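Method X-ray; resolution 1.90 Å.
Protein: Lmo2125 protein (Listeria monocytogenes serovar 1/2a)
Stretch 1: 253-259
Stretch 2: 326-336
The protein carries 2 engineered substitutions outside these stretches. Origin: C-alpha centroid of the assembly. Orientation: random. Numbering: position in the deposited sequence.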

# COMPACT_ATOMS: atom_id res chain seq x y z
N TYR A 253 2.60 21.05 5.77
CA TYR A 253 3.21 20.00 4.95
C TYR A 253 2.79 20.07 3.49
O TYR A 253 1.74 20.60 3.14
CB TYR A 253 2.90 18.59 5.53
CG TYR A 253 1.47 18.12 5.33
CD1 TYR A 253 1.10 17.43 4.18
CD2 TYR A 253 0.49 18.39 6.27
CE1 TYR A 253 -0.21 17.01 3.99
CE2 TYR A 253 -0.82 17.99 6.09
CZ TYR A 253 -1.17 17.30 4.95
OH TYR A 253 -2.47 16.91 4.79
N GLY A 254 3.66 19.54 2.65
CA GLY A 254 3.40 19.43 1.23
C GLY A 254 3.64 17.98 0.89
O GLY A 254 4.27 17.25 1.65
N VAL A 255 3.12 17.54 -0.25
CA VAL A 255 3.27 16.16 -0.67
C VAL A 255 3.72 16.13 -2.12
O VAL A 255 3.24 16.91 -2.96
CB VAL A 255 1.96 15.36 -0.51
CG1 VAL A 255 2.24 13.87 -0.55
CG2 VAL A 255 1.26 15.72 0.81
N ALA A 256 4.60 15.18 -2.41
CA ALA A 256 5.13 14.99 -3.75
C ALA A 256 5.41 13.53 -4.05
O ALA A 256 5.43 12.66 -3.16
CB ALA A 256 6.41 15.80 -3.90
N LYS A 257 5.60 13.25 -5.34
CA LYS A 257 6.05 11.93 -5.76
C LYS A 257 7.38 11.68 -5.06
O LYS A 257 8.07 12.63 -4.66
CB LYS A 257 6.28 11.89 -7.28
CG LYS A 257 7.35 12.86 -7.77
CD LYS A 257 7.56 12.81 -9.28
CE LYS A 257 8.34 11.59 -9.71
NZ LYS A 257 9.75 11.59 -9.23
N ILE A 258 7.75 10.43 -4.92
CA ILE A 258 9.04 10.09 -4.31
C ILE A 258 10.16 10.56 -5.28
O ILE A 258 10.04 10.42 -6.51
CB ILE A 258 9.15 8.57 -4.01
CG1 ILE A 258 7.97 8.11 -3.12
CG2 ILE A 258 10.50 8.27 -3.36
CD1 ILE A 258 7.86 6.61 -2.93
N PRO A 259 11.22 11.18 -4.75
CA PRO A 259 12.24 11.64 -5.68
C PRO A 259 12.88 10.53 -6.52
O PRO A 259 12.96 9.38 -6.10
CB PRO A 259 13.27 12.32 -4.75
CG PRO A 259 12.50 12.70 -3.54
CD PRO A 259 11.49 11.62 -3.37
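Stretch 2 (326-336) DELTNAVIEQY

The contact between these stretches is a helix laid almost parallel along a short strand, with a small apolar center and a side-chain-to-backbone hydrogen bond near each end. Residues 253-256 are extended, and Lys 257 to Pro 259 continue as loop; in stretch 2 a helix begins at Glu 327, with Asp 326 as N-cap, its OD2 accepting a weak bond from Thr 329 N at 3.3 Å. The N-to-C directions of strand and helix differ by 21°, and their axes approach to 6.6 Å.

At the center of the contact, Ala 331 turns its methyl toward stretch 1: its CB lies 3.5 Å from Val 255 CG1 and equally 3.5 Å from Ala 256 C, and the CA atoms of Lys 257 and Ala 331 are 4.7 Å apart. Val 255 CG1 also meets Leu 328 CD1 at 3.8 Å.

Polar side chains of the helix satisfy backbone amides of stretch 1. Val 255 N donates to Glu 327 OE1 at 3.0 Å, and Ile 258 N to Gln 335 OE1 at 2.8 Å. The carboxylate also packs tightly on Gly 254, whose CA is 3.1 Å from Glu 327 OE1. A water donates to Val 255 O and Glu 327 O, each at 2.7 Å from its oxygen, joining the two backbones.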

# COMPACT_ATOMS: atom_id res chain seq x y z
N ASP A 326 -5.22 18.56 -5.12
CA ASP A 326 -4.84 18.31 -3.73
C ASP A 326 -3.47 17.62 -3.79
O ASP A 326 -3.29 16.65 -4.54
CB ASP A 326 -5.83 17.38 -3.04
CG ASP A 326 -5.37 16.99 -1.65
OD1 ASP A 326 -5.04 17.89 -0.86
OD2 ASP A 326 -5.30 15.77 -1.36
N GLU A 327 -2.52 18.09 -3.00
CA GLU A 327 -1.17 17.54 -3.09
C GLU A 327 -1.04 16.05 -2.80
O GLU A 327 -0.35 15.36 -3.53
CB GLU A 327 -0.19 18.34 -2.24
CG GLU A 327 -0.13 19.79 -2.69
CD GLU A 327 1.02 20.56 -2.08
OE1 GLU A 327 1.83 19.95 -1.37
OE2 GLU A 327 1.10 21.77 -2.34
N LEU A 328 -1.70 15.56 -1.75
CA LEU A 328 -1.59 14.14 -1.41
C LEU A 328 -2.15 13.28 -2.54
O LEU A 328 -1.54 12.29 -2.96
CB LEU A 328 -2.30 13.82 -0.09
CG LEU A 328 -2.28 12.33 0.31
CD1 LEU A 328 -0.85 11.82 0.45
CD2 LEU A 328 -3.09 12.11 1.59
N THR A 329 -3.31 13.69 -3.04
CA THR A 329 -3.96 13.00 -4.14
C THR A 329 -3.09 12.98 -5.39
O THR A 329 -2.93 11.93 -6.01
CB THR A 329 -5.30 13.66 -4.49
OG1 THR A 329 -6.10 13.73 -3.31
CG2 THR A 329 -6.02 12.87 -5.58
N ASN A 330 -2.49 14.13 -5.74
CA ASN A 330 -1.61 14.23 -6.91
C ASN A 330 -0.38 13.33 -6.76
O ASN A 330 -0.00 12.63 -7.70
CB ASN A 330 -1.14 15.68 -7.15
CG ASN A 330 -2.24 16.60 -7.64
OD1 ASN A 330 -3.32 16.17 -8.06
ND2 ASN A 330 -1.97 17.89 -7.61
N ALA A 331 0.25 13.38 -5.59
CA ALA A 331 1.43 12.55 -5.30
C ALA A 331 1.12 11.06 -5.41
O ALA A 331 1.87 10.31 -6.02
CB ALA A 331 1.99 12.86 -3.92
N VAL A 332 0.02 10.63 -4.80
CA VAL A 332 -0.41 9.23 -4.88
C VAL A 332 -0.67 8.81 -6.31
O VAL A 332 -0.20 7.77 -6.74
CB VAL A 332 -1.67 8.96 -4.03
CG1 VAL A 332 -2.27 7.58 -4.33
CG2 VAL A 332 -1.33 9.08 -2.56
N ILE A 333 -1.41 9.62 -7.07
CA ILE A 333 -1.71 9.28 -8.47
C ILE A 333 -0.43 9.15 -9.31
O ILE A 333 -0.29 8.20 -10.10
CB ILE A 333 -2.67 10.32 -9.09
CG1 ILE A 333 -4.06 10.22 -8.43
CG2 ILE A 333 -2.78 10.11 -10.60
CD1 ILE A 333 -5.02 11.34 -8.79
N GLU A 334 0.48 10.11 -9.13
CA GLU A 334 1.73 10.14 -9.88
C GLU A 334 2.62 8.98 -9.50
O GLU A 334 3.15 8.29 -10.36
CB GLU A 334 2.46 11.46 -9.64
CG GLU A 334 3.73 11.66 -10.45
CD GLU A 334 3.50 11.65 -11.95
OE1 GLU A 334 2.42 12.11 -12.41
OE2 GLU A 334 4.42 11.20 -12.67
N GLN A 335 2.79 8.76 -8.20
CA GLN A 335 3.66 7.68 -7.74
C GLN A 335 3.10 6.30 -8.09
O GLN A 335 3.85 5.37 -8.41
CB GLN A 335 3.92 7.79 -6.23
CG GLN A 335 5.01 6.86 -5.75
CD GLN A 335 6.35 7.18 -6.38
OE1 GLN A 335 6.74 8.34 -6.48
NE2 GLN A 335 7.06 6.15 -6.80
N TYR A 336 1.78 6.17 -8.07
CA TYR A 336 1.15 4.87 -8.37
C TYR A 336 1.54 4.36 -9.77
O TYR A 336 1.59 3.15 -9.99
CB TYR A 336 -0.37 4.98 -8.20
CG TYR A 336 -1.06 3.66 -8.06
CD1 TYR A 336 -1.08 2.99 -6.83
CD2 TYR A 336 -1.72 3.08 -9.13
CE1 TYR A 336 -1.74 1.79 -6.69
CE2 TYR A 336 -2.37 1.88 -9.00
CZ TYR A 336 -2.37 1.24 -7.78
OH TYR A 336 -3.03 0.04 -7.68
O HOH W 1 1.57 16.48 -5.00